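Local coordinates for uncharacterized protein (Sus scrofa, PDB 5BNF) that belongs to the ADP-ribosyl cyclase family as porcine CD38, a disulfide-bonded protein with a four-stranded parallel sheet, at residues 94-97 and 98-101. Residues are numbered along the deposited sequence; the frame is centred on the assembly and turned at random.
Sequences LFTL and ENTL
Leu-97 and Thr-100 are joined twice through one acceptor. The carbonyl oxygen O of Leu-97 takes the hydroxyl OG1 of Thr-100 at 2.8 Å, in the plane of the carbonyl group. The O of Leu-97 also takes the backbone N of Thr-100 at 3.3 Å. With chi1 at 63°, OG1 of Thr-100 sits close to its own backbone on both the N and the C side. From there OG1 reaches back to Leu-97 and also caps the N of Gly-103. A third bond, 2.8 Å long, runs from Asn-99 N to Thr-96 O.

Both backbone bonds link residues three apart, the pattern of 3-10 geometry. This short 3-10 turn leads straight into helix 101-106, for which Thr-100 is the N-cap. It forms the end of the loop that runs from strand 75-77 to that helix.

The amide of Asn-99 folds back against the Thr-96 hydroxyl, the two side chains crossing at a slant. Asn-99 ND2 comes 2.6 Å from Thr-96 OG1, at an angle poor for a hydrogen bond. Asn-99 ND2 also sits 3.3 Å from the O of Leu-94.

Glu-98 bends at chi2 (65°), which turns its carboxylate back toward the preceding residues. Glu-98 OE2 rests 3.5 Å from CB of Leu-97, and the two side chains cross at about a right angle. Glu-98 OE1 has a weak hydrogen bond from the Trp-77 indole. Among the apolar groups, Leu-97 packs on Leu-143 and Phe-147 of helix 135-149. The Phe-95 ring has its CD1 4.4 Å from CB of Asn-99.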
loop_
_atom_site.group_PDB
_atom_site.type_symbol
_atom_site.label_atom_id
_atom_site.label_comp_id
_atom_site.label_asym_id
_atom_site.label_seq_id
_atom_site.Cartn_x
_atom_site.Cartn_y
_atom_site.Cartn_z
ATOM N N LEU A 94 3.351 9.258 -11.890
ATOM C CA LEU A 94 3.409 7.816 -11.704
ATOM C C LEU A 94 2.783 7.438 -10.354
ATOM O O LEU A 94 3.051 8.075 -9.339
ATOM C CB LEU A 94 4.867 7.374 -11.764
ATOM C CG LEU A 94 5.218 6.004 -12.374
ATOM C CD1 LEU A 94 4.533 5.856 -13.736
ATOM C CD2 LEU A 94 6.728 5.941 -12.468
ATOM N N PHE A 95 1.947 6.406 -10.346
ATOM C CA PHE A 95 1.244 6.010 -9.139
ATOM C C PHE A 95 1.793 4.913 -8.240
ATOM O O PHE A 95 1.878 3.753 -8.644
ATOM C CB PHE A 95 -0.194 5.633 -9.497
ATOM C CG PHE A 95 -0.992 6.758 -10.092
ATOM C CD1 PHE A 95 -1.858 7.512 -9.307
ATOM C CD2 PHE A 95 -0.871 7.068 -11.443
ATOM C CE1 PHE A 95 -2.596 8.560 -9.859
ATOM C CE2 PHE A 95 -1.601 8.112 -12.006
ATOM C CZ PHE A 95 -2.465 8.860 -11.214
ATOM N N THR A 96 2.156 5.285 -7.013
ATOM C CA THR A 96 2.604 4.317 -6.016
ATOM C C THR A 96 1.365 4.240 -5.123
ATOM O O THR A 96 0.498 5.100 -5.221
ATOM C CB THR A 96 3.801 4.836 -5.204
ATOM O OG1 THR A 96 3.438 6.039 -4.512
ATOM C CG2 THR A 96 4.971 5.110 -6.118
ATOM N N LEU A 97 1.254 3.238 -4.262
ATOM C CA LEU A 97 0.060 3.135 -3.418
ATOM C C LEU A 97 -0.276 4.438 -2.684
ATOM O O LEU A 97 -1.444 4.817 -2.581
ATOM C CB LEU A 97 0.200 1.983 -2.410
ATOM C CG LEU A 97 -1.029 1.674 -1.545
ATOM C CD1 LEU A 97 -2.277 1.575 -2.398
ATOM C CD2 LEU A 97 -0.801 0.366 -0.800
ATOM N N GLU A 98 0.740 5.137 -2.197
ATOM C CA GLU A 98 0.522 6.387 -1.471
ATOM C C GLU A 98 0.082 7.566 -2.342
ATOM O O GLU A 98 -0.244 8.632 -1.816
ATOM C CB GLU A 98 1.787 6.790 -0.698
ATOM C CG GLU A 98 2.269 5.769 0.316
ATOM C CD GLU A 98 2.730 4.486 -0.338
ATOM O OE1 GLU A 98 3.574 4.560 -1.254
ATOM O OE2 GLU A 98 2.251 3.406 0.064
ATOM N N ASN A 99 0.082 7.398 -3.661
ATOM C CA ASN A 99 -0.338 8.489 -4.538
ATOM C C ASN A 99 -1.797 8.352 -4.956
ATOM O O ASN A 99 -2.336 9.214 -5.645
ATOM C CB ASN A 99 0.561 8.575 -5.778
ATOM C CG ASN A 99 1.999 8.906 -5.433
ATOM O OD1 ASN A 99 2.268 9.838 -4.677
ATOM N ND2 ASN A 99 2.934 8.149 -5.997
ATOM N N THR A 100 -2.439 7.267 -4.536
ATOM C CA THR A 100 -3.845 7.054 -4.851
ATOM C C THR A 100 -4.643 7.789 -3.788
ATOM O O THR A 100 -4.103 8.152 -2.747
ATOM C CB THR A 100 -4.224 5.572 -4.799
ATOM O OG1 THR A 100 -4.053 5.075 -3.464
ATOM C CG2 THR A 100 -3.352 4.780 -5.747
ATOM N N LEU A 101 -5.925 8.006 -4.054
ATOM C CA LEU A 101 -6.804 8.703 -3.119
ATOM C C LEU A 101 -6.739 8.141 -1.693
ATOM O O LEU A 101 -6.368 8.848 -0.754
ATOM C CB LEU A 101 -8.250 8.650 -3.630
ATOM C CG LEU A 101 -9.312 9.313 -2.747
ATOM C CD1 LEU A 101 -8.894 10.727 -2.370
ATOM C CD2 LEU A 101 -10.632 9.325 -3.494
#